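Carbohydrate kinase, pfkB family (Enterococcus faecalis, PDB 3KTN) probably acts as a sugar kinase of the pfkB family, a putative 2-keto-3-deoxygluconate kinase, phosphorylating its substrate with magnesium present. Local coordinates at residues Ala125-Val130 / Leu151-Lys156; Arg99-Thr104 / Asp274-Gly279; Phe210-Asp215 / Glu219-Glu224; Leu29-Val34 / Asn60-Ala65. All coordinates share one frame; numbering follows the deposited sequence.

Contact 1: Ala125-Val130 / Leu151-Lys156; sequences AFLAEV and LILAQK
L127, on helix 123-127, puts its two methyls against two residues of helix 144-159. The apolar contacts divide between these methyls. CD2 of L127 meets CD1 of L153 at 4.0 Å, methyl to methyl. CD1 of L127 lies over the root of K156, 3.5 Å from its CB, with the K156 carbonyl carbon close beside it; the two side chains run roughly at right angles. L153 takes part because its CG lies anti to the backbone N (chi1 172°), which carries CD1 closer to L127 than the start of the side chain would suggest. Beyond CB the K156 chain bends and leads off, its ammonium forming a weak, long ion pair with E124. No hydrogen bond joins the two segments. Polar order is local: E129 N bonds to F126 O at 2.8 Å, and a type I turn runs from L127 to V130, leading the chain towards strand 132-135. L153 also packs on F8 and V133, and L127 on Y160, so the contact continues the hydrophobic core. It is layer packing in an alpha/beta fold, involving the helix of a beta-alpha-beta crossover between the parallel neighbours 132-135 and 163-167.

Contact 2: Arg99-Thr104 / Asp274-Gly279; sequences RPTQVT and DRIGAG
I276 meets V103 and T101 with the far end of its side chain. From CB, CG1 leaves anti to the carbonyl carbon (chi1 -55°) and crosses towards strand 101-105, still 4.6 Å from CG2 of V103. The second torsion is extended, so CD1 reaches furthest: it lies 3.8 Å from CG2 of V103 and 4.2 Å from CG2 of T101, between two residues on the same face of the strand. The branch methyl, CG2, takes no part in this packing; elsewhere the side chain touches A92 and D316. I276 begins the IGAG part of the signature sequence of pfkB kinases, whose glycine-rich amides at the start of helix 278-291 form an anion hole in relatives. Here a type II turn from R275 to A278 leads into that helix. D274 and I276 belong to the magnesium site, and the I276 side chain comes about 5 Å from the ion. D274 OD1 accepts from I276 N at 3.1 Å, an Asx turn, while its OD2 meets R14 and G315. A water accepts from R275 N at 2.9 Å and links it to T101 OG1, which is also bonded to G95 N. Strand 101-105 pairs in parallel with a strand of the second subunit.

Contact 3: Phe210-Asp215 / Glu219-Glu224; sequences FIPRED and EAQETE
The loop before helix 218-233 folds back on that helix, bringing P212 and R213 against Q221 and E224, side chains of its first turns. P212 CB packs on the amide end of Q221, 4.0 Å from its CD, and Q221 CG lies 3.8 Å from the carbonyl oxygen of R213. Across from them, the aliphatic part of R213 runs past the E224 carboxylate: CG of R213 is 3.2 Å from OE1 of E224, and the two side chains cross nearly at right angles. Bends at chi2 (-85°) and chi3 turn the guanidinium back to its own loop, where it holds D215 side-on. NE donates to OD1 of D215 at 2.7 Å and NH2 to OD2 at 2.9 Å, each on a syn lone pair, with the carboxylate tilted out of the guanidinium plane. A water accepts from R213 N at 3.1 Å and donates to Q221 O at 2.9 Å, tying loop to helix. R213 NH1 stays 4.3 Å from OE2 of E224, beyond a salt bridge, and the planes of the two groups stand 55° apart. E224 is instead bridged through OE1 to R228. Within this contact the directed bonds of R213 go to D215, and any attraction to E224 is probably diffuse.

Contact 4: Leu29-Val34 / Asn60-Ala65; sequences LRMNFV and NRLGEA
F33 of strand 28-34 presses the end of its ring against the first turn of helix 61-72. CZ of F33 lies 3.6 Å from the carbonyl oxygen of L62, and CE2 of F33 lies 3.7 Å from that of A65; both oxygens approach the ring obliquely. The same CZ meets two side chains, CD1 of L62 at 4.2 Å and CB of A65 at 4.1 Å. Two residues earlier on the same face of the strand, selenomethionine M31 stretches its terminal methyl to L62, CE to CD1 at 4.3 Å, so L62 is touched by both residues.

A side-chain torsion and a helix cap place these groups. The F33 ring swings out with CG anti to the carbonyl carbon (chi1 -72°), and no hydrogen bond crosses the contact. The helix start is fixed by N60 as N-cap: its OD1 accepts from G63 N at 2.8 Å with a nearly straight bond (162°), and more weakly from L62 N. On the strand side, L13 lies against both M31 and F33, with F15 also on M31.

Further out, another copy of the protein, the third subunit, takes part. Its F91 packs on M31, its E93 forms a salt bridge with R61, and one of its strands pairs with L29, extending the sheet. Strand and helix axes pass 10.6 Å apart at 70°. This is buried packing of the strand outermost within this chain of the small four-stranded sheet on a helix of the alpha/beta domain, in the two-part architecture of ribokinase-like sugar kinases.

Contact 2 holds residues of the magnesium site, while contacts 1, 3 and 4 lie away from it, their centres 32, 31 and 20 Å from its own. Contact 4 comes nearest, with about 7 Å between closest atoms. The two reach the same four-stranded sheet through the strands that are outermost within the chain, 28-34 and 101-105, and both touch the third subunit, whose R61 and N60 pack on Q102 and T104. Contacts 1 and 3 belong to the part built on the nine-stranded sheet, 35 Å apart between centres, and meet no other subunit. Contacts 1 and 3 are nested within the long chain excursion closed by contact 2; contact 4 closes before it opens.

Contact 1: Ala125-Val130 / Leu151-Lys156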
loop_
_atom_site.group_PDB
_atom_site.type_symbol
_atom_site.label_atom_id
_atom_site.label_comp_id
_atom_site.label_asym_id
_atom_site.label_seq_id
_atom_site.Cartn_x
_atom_site.Cartn_y
_atom_site.Cartn_z
ATOM N N ALA A 125 5.760 -32.585 31.308
ATOM C CA ALA A 125 4.625 -31.725 31.622
ATOM C C ALA A 125 3.698 -31.489 30.433
ATOM O O ALA A 125 2.476 -31.428 30.594
ATOM C CB ALA A 125 5.123 -30.392 32.159
ATOM N N PHE A 126 4.276 -31.355 29.241
ATOM C CA PHE A 126 3.476 -31.106 28.046
ATOM C C PHE A 126 2.651 -32.323 27.667
ATOM O O PHE A 126 1.436 -32.224 27.476
ATOM C CB PHE A 126 4.366 -30.721 26.859
ATOM C CG PHE A 126 5.345 -29.626 27.163
ATOM C CD1 PHE A 126 5.072 -28.670 28.139
ATOM C CD2 PHE A 126 6.542 -29.538 26.459
ATOM C CE1 PHE A 126 5.974 -27.642 28.407
ATOM C CE2 PHE A 126 7.451 -28.512 26.717
ATOM C CZ PHE A 126 7.165 -27.562 27.696
ATOM N N LEU A 127 3.320 -33.466 27.554
ATOM C CA LEU A 127 2.658 -34.710 27.186
ATOM C C LEU A 127 1.464 -35.010 28.085
ATOM O O LEU A 127 0.469 -35.581 27.638
ATOM C CB LEU A 127 3.661 -35.864 27.225
ATOM C CG LEU A 127 4.716 -35.828 26.115
ATOM C CD1 LEU A 127 5.819 -36.836 26.406
ATOM C CD2 LEU A 127 4.053 -36.125 24.779
ATOM N N ALA A 128 1.556 -34.605 29.347
ATOM C CA ALA A 128 0.481 -34.836 30.307
ATOM C C ALA A 128 -0.799 -34.078 29.963
ATOM O O ALA A 128 -1.869 -34.393 30.482
ATOM C CB ALA A 128 0.946 -34.452 31.709
ATOM N N GLU A 129 -0.699 -33.087 29.083
ATOM C CA GLU A 129 -1.872 -32.305 28.718
ATOM C C GLU A 129 -2.329 -32.437 27.269
ATOM O O GLU A 129 -3.230 -31.720 26.835
ATOM C CB GLU A 129 -1.629 -30.833 29.048
ATOM C CG GLU A 129 -1.579 -30.550 30.540
ATOM C CD GLU A 129 -1.230 -29.109 30.846
ATOM O OE1 GLU A 129 -1.925 -28.201 30.333
ATOM O OE2 GLU A 129 -0.259 -28.881 31.599
ATOM N N VAL A 130 -1.722 -33.353 26.523
ATOM C CA VAL A 130 -2.096 -33.554 25.126
ATOM C C VAL A 130 -2.389 -35.020 24.843
ATOM O O VAL A 130 -1.890 -35.902 25.542
ATOM C CB VAL A 130 -0.976 -33.087 24.167
ATOM C CG1 VAL A 130 -0.702 -31.606 24.372
ATOM C CG2 VAL A 130 0.286 -33.903 24.395
ATOM N N LEU A 151 13.668 -36.861 18.842
ATOM C CA LEU A 151 13.739 -38.287 19.156
ATOM C C LEU A 151 13.302 -38.559 20.593
ATOM O O LEU A 151 12.508 -39.464 20.851
ATOM C CB LEU A 151 15.162 -38.800 18.918
ATOM C CG LEU A 151 15.573 -38.709 17.443
ATOM C CD1 LEU A 151 17.040 -39.046 17.267
ATOM C CD2 LEU A 151 14.701 -39.649 16.630
ATOM N N ILE A 152 13.810 -37.764 21.526
ATOM C CA ILE A 152 13.446 -37.924 22.928
ATOM C C ILE A 152 11.949 -37.718 23.125
ATOM O O ILE A 152 11.303 -38.452 23.877
ATOM C CB ILE A 152 14.221 -36.928 23.810
ATOM C CG1 ILE A 152 15.680 -37.384 23.924
ATOM C CG2 ILE A 152 13.560 -36.801 25.180
ATOM C CD1 ILE A 152 16.572 -36.434 24.707
ATOM N N LEU A 153 11.392 -36.722 22.445
ATOM C CA LEU A 153 9.966 -36.440 22.563
ATOM C C LEU A 153 9.121 -37.599 22.050
ATOM O O LEU A 153 8.105 -37.947 22.652
ATOM C CB LEU A 153 9.607 -35.167 21.793
ATOM C CG LEU A 153 8.115 -34.847 21.670
ATOM C CD1 LEU A 153 7.469 -34.815 23.047
ATOM C CD2 LEU A 153 7.949 -33.505 20.966
ATOM N N ALA A 154 9.536 -38.185 20.933
ATOM C CA ALA A 154 8.810 -39.304 20.344
ATOM C C ALA A 154 8.821 -40.490 21.310
ATOM O O ALA A 154 7.780 -41.088 21.581
ATOM C CB ALA A 154 9.444 -39.699 19.011
ATOM N N GLN A 155 10.001 -40.820 21.825
ATOM C CA GLN A 155 10.148 -41.924 22.776
ATOM C C GLN A 155 9.243 -41.683 23.974
ATOM O O GLN A 155 8.506 -42.572 24.398
ATOM C CB GLN A 155 11.598 -42.028 23.252
ATOM C CG GLN A 155 12.557 -42.572 22.213
ATOM C CD GLN A 155 13.999 -42.233 22.531
ATOM O OE1 GLN A 155 14.394 -42.189 23.697
ATOM N NE2 GLN A 155 14.797 -42.003 21.494
ATOM N N LYS A 156 9.303 -40.471 24.514
ATOM C CA LYS A 156 8.486 -40.106 25.665
ATOM C C LYS A 156 7.000 -40.210 25.331
ATOM O O LYS A 156 6.234 -40.831 26.071
ATOM C CB LYS A 156 8.830 -38.685 26.116
ATOM C CG LYS A 156 9.337 -38.600 27.542
ATOM C CD LYS A 156 10.581 -37.730 27.645
ATOM C CE LYS A 156 11.072 -37.649 29.083
ATOM N NZ LYS A 156 12.367 -36.923 29.208
#

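Contact 2: Arg99-Thr104 / Asp274-Gly279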
loop_
_atom_site.group_PDB
_atom_site.type_symbol
_atom_site.label_atom_id
_atom_site.label_comp_id
_atom_site.label_asym_id
_atom_site.label_seq_id
_atom_site.Cartn_x
_atom_site.Cartn_y
_atom_site.Cartn_z
ATOM N N ARG A 99 6.196 -19.324 -15.159
ATOM C CA ARG A 99 7.251 -18.737 -14.336
ATOM C C ARG A 99 7.088 -19.331 -12.942
ATOM O O ARG A 99 6.097 -19.078 -12.259
ATOM C CB ARG A 99 7.126 -17.217 -14.277
ATOM C CG ARG A 99 8.182 -16.541 -13.408
ATOM C CD ARG A 99 8.263 -15.035 -13.722
ATOM N NE ARG A 99 7.050 -14.306 -13.346
ATOM C CZ ARG A 99 6.830 -13.801 -12.134
ATOM N NH1 ARG A 99 7.743 -13.950 -11.180
ATOM N NH2 ARG A 99 5.710 -13.129 -11.879
ATOM N N PRO A 100 8.057 -20.144 -12.505
ATOM C CA PRO A 100 7.965 -20.759 -11.176
ATOM C C PRO A 100 8.067 -19.799 -9.994
ATOM O O PRO A 100 8.611 -18.699 -10.104
ATOM C CB PRO A 100 9.105 -21.780 -11.188
ATOM C CG PRO A 100 10.121 -21.146 -12.091
ATOM C CD PRO A 100 9.280 -20.576 -13.211
ATOM N N THR A 101 7.507 -20.224 -8.872
ATOM C CA THR A 101 7.568 -19.465 -7.638
ATOM C C THR A 101 8.999 -19.685 -7.150
ATOM O O THR A 101 9.529 -20.798 -7.262
ATOM C CB THR A 101 6.539 -20.026 -6.626
ATOM O OG1 THR A 101 5.221 -19.631 -7.038
ATOM C CG2 THR A 101 6.810 -19.513 -5.205
ATOM N N GLN A 102 9.634 -18.633 -6.635
ATOM C CA GLN A 102 11.016 -18.740 -6.168
ATOM C C GLN A 102 11.137 -18.539 -4.659
ATOM O O GLN A 102 10.798 -17.480 -4.131
ATOM C CB GLN A 102 11.898 -17.698 -6.879
ATOM C CG GLN A 102 11.878 -17.735 -8.418
ATOM C CD GLN A 102 12.850 -18.742 -9.022
ATOM O OE1 GLN A 102 13.774 -19.215 -8.356
ATOM N NE2 GLN A 102 12.658 -19.057 -10.299
ATOM N N VAL A 103 11.636 -19.555 -3.969
ATOM C CA VAL A 103 11.822 -19.480 -2.529
ATOM C C VAL A 103 13.314 -19.363 -2.247
ATOM O O VAL A 103 14.111 -20.152 -2.751
ATOM C CB VAL A 103 11.252 -20.728 -1.828
ATOM C CG1 VAL A 103 11.675 -20.755 -0.360
ATOM C CG2 VAL A 103 9.730 -20.712 -1.918
ATOM N N THR A 104 13.695 -18.364 -1.459
ATOM C CA THR A 104 15.100 -18.161 -1.106
ATOM C C THR A 104 15.225 -18.147 0.418
ATOM O O THR A 104 14.723 -17.237 1.080
ATOM C CB THR A 104 15.625 -16.832 -1.661
ATOM O OG1 THR A 104 15.373 -16.769 -3.069
ATOM C CG2 THR A 104 17.119 -16.707 -1.413
ATOM N N ASP A 274 -0.946 -20.236 -4.670
ATOM C CA ASP A 274 0.197 -20.324 -3.751
ATOM C C ASP A 274 0.188 -21.728 -3.142
ATOM O O ASP A 274 -0.690 -22.048 -2.340
ATOM C CB ASP A 274 0.044 -19.275 -2.638
ATOM C CG ASP A 274 1.279 -19.160 -1.747
ATOM O OD1 ASP A 274 2.039 -20.139 -1.619
ATOM O OD2 ASP A 274 1.485 -18.082 -1.151
ATOM N N ARG A 275 1.162 -22.560 -3.502
ATOM C CA ARG A 275 1.200 -23.920 -2.975
ATOM C C ARG A 275 2.088 -24.110 -1.759
ATOM O O ARG A 275 2.105 -25.185 -1.166
ATOM C CB ARG A 275 1.649 -24.895 -4.060
ATOM C CG ARG A 275 2.933 -24.492 -4.736
ATOM C CD ARG A 275 3.441 -25.597 -5.640
ATOM N NE ARG A 275 4.001 -26.683 -4.851
ATOM C CZ ARG A 275 4.540 -27.779 -5.362
ATOM N NH1 ARG A 275 4.594 -27.946 -6.677
ATOM N NH2 ARG A 275 5.028 -28.707 -4.555
ATOM N N ILE A 276 2.827 -23.079 -1.380
ATOM C CA ILE A 276 3.721 -23.214 -0.238
ATOM C C ILE A 276 2.971 -23.607 1.029
ATOM O O ILE A 276 2.046 -22.917 1.450
ATOM C CB ILE A 276 4.502 -21.913 0.005
ATOM C CG1 ILE A 276 5.221 -21.514 -1.281
ATOM C CG2 ILE A 276 5.526 -22.115 1.132
ATOM C CD1 ILE A 276 5.986 -20.243 -1.173
ATOM N N GLY A 277 3.366 -24.733 1.619
ATOM C CA GLY A 277 2.726 -25.200 2.837
ATOM C C GLY A 277 1.400 -25.921 2.646
ATOM O O GLY A 277 0.833 -26.426 3.611
ATOM N N ALA A 278 0.903 -25.978 1.414
ATOM C CA ALA A 278 -0.375 -26.633 1.145
ATOM C C ALA A 278 -0.375 -28.084 1.598
ATOM O O ALA A 278 -1.431 -28.653 1.880
ATOM C CB ALA A 278 -0.717 -26.550 -0.339
ATOM N N GLY A 279 0.809 -28.682 1.664
ATOM C CA GLY A 279 0.902 -30.057 2.111
ATOM C C GLY A 279 0.462 -30.176 3.555
ATOM O O GLY A 279 -0.030 -31.224 3.976
HETATM O O HOH W 1 2.999 -21.379 -5.479
#

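Contact 3: Phe210-Asp215 / Glu219-Glu224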
loop_
_atom_site.group_PDB
_atom_site.type_symbol
_atom_site.label_atom_id
_atom_site.label_comp_id
_atom_site.label_asym_id
_atom_site.label_seq_id
_atom_site.Cartn_x
_atom_site.Cartn_y
_atom_site.Cartn_z
ATOM N N PHE A 210 13.791 -48.214 0.022
ATOM C CA PHE A 210 12.919 -49.359 -0.219
ATOM C C PHE A 210 12.963 -49.768 -1.686
ATOM O O PHE A 210 13.218 -48.941 -2.568
ATOM C CB PHE A 210 11.479 -49.030 0.172
ATOM C CG PHE A 210 11.169 -49.282 1.618
ATOM C CD1 PHE A 210 10.311 -50.313 1.986
ATOM C CD2 PHE A 210 11.729 -48.492 2.615
ATOM C CE1 PHE A 210 10.014 -50.552 3.325
ATOM C CE2 PHE A 210 11.438 -48.723 3.957
ATOM C CZ PHE A 210 10.580 -49.754 4.312
ATOM N N ILE A 211 12.720 -51.049 -1.941
ATOM C CA ILE A 211 12.719 -51.585 -3.300
ATOM C C ILE A 211 11.356 -52.207 -3.598
ATOM O O ILE A 211 10.851 -53.027 -2.828
ATOM C CB ILE A 211 13.812 -52.668 -3.486
ATOM C CG1 ILE A 211 15.199 -52.081 -3.195
ATOM C CG2 ILE A 211 13.764 -53.217 -4.903
ATOM C CD1 ILE A 211 15.639 -51.003 -4.170
ATOM N N PRO A 212 10.734 -51.810 -4.718
ATOM C CA PRO A 212 9.422 -52.335 -5.109
ATOM C C PRO A 212 9.492 -53.696 -5.797
ATOM O O PRO A 212 10.443 -53.989 -6.521
ATOM C CB PRO A 212 8.889 -51.252 -6.035
ATOM C CG PRO A 212 10.133 -50.794 -6.727
ATOM C CD PRO A 212 11.131 -50.691 -5.592
ATOM N N ARG A 213 8.478 -54.522 -5.559
ATOM C CA ARG A 213 8.398 -55.848 -6.161
ATOM C C ARG A 213 8.257 -55.697 -7.672
ATOM O O ARG A 213 7.153 -55.497 -8.176
ATOM C CB ARG A 213 7.188 -56.599 -5.599
ATOM C CG ARG A 213 7.349 -57.061 -4.160
ATOM C CD ARG A 213 8.060 -58.403 -4.102
ATOM N NE ARG A 213 7.258 -59.456 -4.719
ATOM C CZ ARG A 213 6.140 -59.952 -4.195
ATOM N NH1 ARG A 213 5.688 -59.500 -3.034
ATOM N NH2 ARG A 213 5.466 -60.892 -4.841
ATOM N N GLU A 214 9.371 -55.795 -8.393
ATOM C CA GLU A 214 9.338 -55.650 -9.844
ATOM C C GLU A 214 8.498 -56.730 -10.526
ATOM O O GLU A 214 8.216 -56.638 -11.721
ATOM C CB GLU A 214 10.759 -55.645 -10.419
ATOM C CG GLU A 214 11.519 -56.953 -10.280
ATOM C CD GLU A 214 12.902 -56.883 -10.906
ATOM O OE1 GLU A 214 13.753 -56.120 -10.398
ATOM O OE2 GLU A 214 13.138 -57.588 -11.911
ATOM N N ASP A 215 8.097 -57.750 -9.771
ATOM C CA ASP A 215 7.269 -58.815 -10.325
ATOM C C ASP A 215 5.815 -58.361 -10.299
ATOM O O ASP A 215 4.940 -58.995 -10.887
ATOM C CB ASP A 215 7.426 -60.107 -9.518
ATOM C CG ASP A 215 7.022 -59.944 -8.069
ATOM O OD1 ASP A 215 7.658 -59.126 -7.369
ATOM O OD2 ASP A 215 6.072 -60.631 -7.631
ATOM N N GLU A 219 -1.184 -50.478 -9.121
ATOM C CA GLU A 219 -1.668 -50.330 -7.758
ATOM C C GLU A 219 -1.127 -51.398 -6.816
ATOM O O GLU A 219 -0.611 -51.083 -5.743
ATOM C CB GLU A 219 -3.197 -50.365 -7.740
ATOM C CG GLU A 219 -3.806 -50.138 -6.372
ATOM C CD GLU A 219 -5.317 -50.145 -6.406
ATOM O OE1 GLU A 219 -5.887 -49.459 -7.281
ATOM O OE2 GLU A 219 -5.935 -50.823 -5.558
ATOM N N ALA A 220 -1.255 -52.659 -7.223
ATOM C CA ALA A 220 -0.792 -53.788 -6.420
ATOM C C ALA A 220 0.645 -53.598 -5.945
ATOM O O ALA A 220 0.951 -53.799 -4.770
ATOM C CB ALA A 220 -0.912 -55.074 -7.222
ATOM N N GLN A 221 1.524 -53.213 -6.862
ATOM C CA GLN A 221 2.924 -52.988 -6.525
ATOM C C GLN A 221 3.024 -51.831 -5.538
ATOM O O GLN A 221 3.721 -51.913 -4.523
ATOM C CB GLN A 221 3.725 -52.644 -7.780
ATOM C CG GLN A 221 5.171 -52.291 -7.498
ATOM C CD GLN A 221 5.850 -51.637 -8.681
ATOM O OE1 GLN A 221 6.011 -52.248 -9.737
ATOM N NE2 GLN A 221 6.253 -50.382 -8.511
ATOM N N GLU A 222 2.318 -50.751 -5.862
ATOM C CA GLU A 222 2.286 -49.543 -5.050
ATOM C C GLU A 222 1.879 -49.853 -3.612
ATOM O O GLU A 222 2.585 -49.505 -2.664
ATOM C CB GLU A 222 1.304 -48.547 -5.675
ATOM C CG GLU A 222 1.164 -47.227 -4.943
ATOM C CD GLU A 222 2.467 -46.458 -4.865
ATOM O OE1 GLU A 222 3.349 -46.856 -4.076
ATOM O OE2 GLU A 222 2.608 -45.459 -5.601
ATOM N N THR A 223 0.737 -50.516 -3.461
ATOM C CA THR A 223 0.217 -50.877 -2.150
ATOM C C THR A 223 1.135 -51.841 -1.387
ATOM O O THR A 223 1.316 -51.708 -0.174
ATOM C CB THR A 223 -1.181 -51.522 -2.271
ATOM O OG1 THR A 223 -2.060 -50.632 -2.970
ATOM C CG2 THR A 223 -1.757 -51.810 -0.895
ATOM N N GLU A 224 1.712 -52.811 -2.095
ATOM C CA GLU A 224 2.600 -53.789 -1.468
ATOM C C GLU A 224 3.775 -53.093 -0.792
ATOM O O GLU A 224 4.113 -53.396 0.351
ATOM C CB GLU A 224 3.119 -54.786 -2.517
ATOM C CG GLU A 224 3.812 -56.030 -1.954
ATOM C CD GLU A 224 5.194 -55.757 -1.374
ATOM O OE1 GLU A 224 6.013 -55.093 -2.045
ATOM O OE2 GLU A 224 5.466 -56.220 -0.248
HETATM O O HOH W 2 5.761 -53.927 -4.181
#

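Contact 4: Leu29-Val34 / Asn60-Ala65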
loop_
_atom_site.group_PDB
_atom_site.type_symbol
_atom_site.label_atom_id
_atom_site.label_comp_id
_atom_site.label_asym_id
_atom_site.label_seq_id
_atom_site.Cartn_x
_atom_site.Cartn_y
_atom_site.Cartn_z
ATOM N N LEU A 29 6.882 -5.579 1.015
ATOM C CA LEU A 29 6.740 -6.971 1.430
ATOM C C LEU A 29 5.647 -7.114 2.468
ATOM O O LEU A 29 5.266 -6.148 3.125
ATOM C CB LEU A 29 8.031 -7.491 2.076
ATOM C CG LEU A 29 9.376 -7.555 1.346
ATOM C CD1 LEU A 29 10.461 -7.781 2.393
ATOM C CD2 LEU A 29 9.390 -8.678 0.302
ATOM N N ARG A 30 5.131 -8.330 2.580
ATOM C CA ARG A 30 4.179 -8.675 3.618
ATOM C C ARG A 30 4.953 -9.801 4.305
ATOM O O ARG A 30 5.482 -10.690 3.635
ATOM C CB ARG A 30 2.862 -9.230 3.072
ATOM C CG ARG A 30 1.849 -8.182 2.609
ATOM C CD ARG A 30 0.430 -8.793 2.440
ATOM N NE ARG A 30 0.319 -9.718 1.312
ATOM C CZ ARG A 30 0.101 -9.350 0.047
ATOM N NH1 ARG A 30 -0.030 -8.064 -0.274
ATOM N NH2 ARG A 30 0.005 -10.269 -0.902
HETATM N N MSE A 31 5.060 -9.745 5.623
HETATM C CA MSE A 31 5.760 -10.783 6.368
HETATM C C MSE A 31 4.760 -11.590 7.181
HETATM O O MSE A 31 3.771 -11.054 7.664
HETATM C CB MSE A 31 6.779 -10.160 7.326
HETATM C CG MSE A 31 7.422 -11.164 8.283
HETATM SE SE MSE A 31 8.456 -10.318 9.715
HETATM C CE MSE A 31 7.056 -10.136 11.035
ATOM N N ASN A 32 5.010 -12.883 7.325
ATOM C CA ASN A 32 4.130 -13.710 8.132
ATOM C C ASN A 32 4.947 -14.748 8.882
ATOM O O ASN A 32 6.076 -15.060 8.494
ATOM C CB ASN A 32 3.072 -14.404 7.262
ATOM C CG ASN A 32 2.152 -13.411 6.567
ATOM O OD1 ASN A 32 2.423 -12.971 5.447
ATOM N ND2 ASN A 32 1.079 -13.025 7.247
ATOM N N PHE A 33 4.378 -15.260 9.967
ATOM C CA PHE A 33 5.033 -16.292 10.762
ATOM C C PHE A 33 4.418 -17.597 10.306
ATOM O O PHE A 33 3.220 -17.814 10.454
ATOM C CB PHE A 33 4.782 -16.061 12.252
ATOM C CG PHE A 33 5.541 -14.894 12.809
ATOM C CD1 PHE A 33 6.848 -15.048 13.255
ATOM C CD2 PHE A 33 4.969 -13.626 12.838
ATOM C CE1 PHE A 33 7.577 -13.952 13.724
ATOM C CE2 PHE A 33 5.686 -12.524 13.303
ATOM C CZ PHE A 33 6.992 -12.687 13.747
ATOM N N VAL A 34 5.247 -18.449 9.715
ATOM C CA VAL A 34 4.796 -19.726 9.209
ATOM C C VAL A 34 5.749 -20.830 9.675
ATOM O O VAL A 34 6.651 -20.592 10.488
ATOM C CB VAL A 34 4.734 -19.697 7.648
ATOM C CG1 VAL A 34 3.776 -18.597 7.181
ATOM C CG2 VAL A 34 6.122 -19.437 7.075
ATOM N N ASN A 60 12.709 -11.050 22.209
ATOM C CA ASN A 60 12.840 -9.708 21.665
ATOM C C ASN A 60 11.511 -9.367 20.988
ATOM O O ASN A 60 10.600 -10.200 20.952
ATOM C CB ASN A 60 14.036 -9.589 20.701
ATOM C CG ASN A 60 13.916 -10.478 19.481
ATOM O OD1 ASN A 60 12.826 -10.702 18.960
ATOM N ND2 ASN A 60 15.053 -10.969 19.000
ATOM N N ARG A 61 11.387 -8.155 20.465
ATOM C CA ARG A 61 10.135 -7.731 19.849
ATOM C C ARG A 61 9.675 -8.603 18.687
ATOM O O ARG A 61 8.473 -8.776 18.474
ATOM C CB ARG A 61 10.250 -6.264 19.428
ATOM C CG ARG A 61 10.451 -5.319 20.628
ATOM C CD ARG A 61 10.948 -3.953 20.182
ATOM N NE ARG A 61 9.949 -3.233 19.400
ATOM C CZ ARG A 61 8.937 -2.551 19.927
ATOM N NH1 ARG A 61 8.794 -2.495 21.246
ATOM N NH2 ARG A 61 8.068 -1.929 19.136
ATOM N N LEU A 62 10.623 -9.159 17.943
ATOM C CA LEU A 62 10.276 -10.018 16.820
ATOM C C LEU A 62 9.703 -11.326 17.363
ATOM O O LEU A 62 8.704 -11.848 16.849
ATOM C CB LEU A 62 11.511 -10.295 15.963
ATOM C CG LEU A 62 11.257 -11.048 14.655
ATOM C CD1 LEU A 62 10.389 -10.203 13.727
ATOM C CD2 LEU A 62 12.599 -11.357 13.990
ATOM N N GLY A 63 10.329 -11.846 18.417
ATOM C CA GLY A 63 9.839 -13.072 19.019
ATOM C C GLY A 63 8.458 -12.839 19.607
ATOM O O GLY A 63 7.590 -13.708 19.527
ATOM N N GLU A 64 8.250 -11.665 20.200
ATOM C CA GLU A 64 6.951 -11.323 20.791
ATOM C C GLU A 64 5.873 -11.212 19.704
ATOM O O GLU A 64 4.723 -11.606 19.910
ATOM C CB GLU A 64 7.043 -10.001 21.569
ATOM C CG GLU A 64 7.792 -10.102 22.896
ATOM C CD GLU A 64 7.155 -11.112 23.842
ATOM O OE1 GLU A 64 5.958 -10.959 24.171
ATOM O OE2 GLU A 64 7.845 -12.063 24.253
ATOM N N ALA A 65 6.246 -10.669 18.548
ATOM C CA ALA A 65 5.299 -10.536 17.447
ATOM C C ALA A 65 4.976 -11.941 16.959
ATOM O O ALA A 65 3.865 -12.214 16.518
ATOM C CB ALA A 65 5.905 -9.698 16.318
#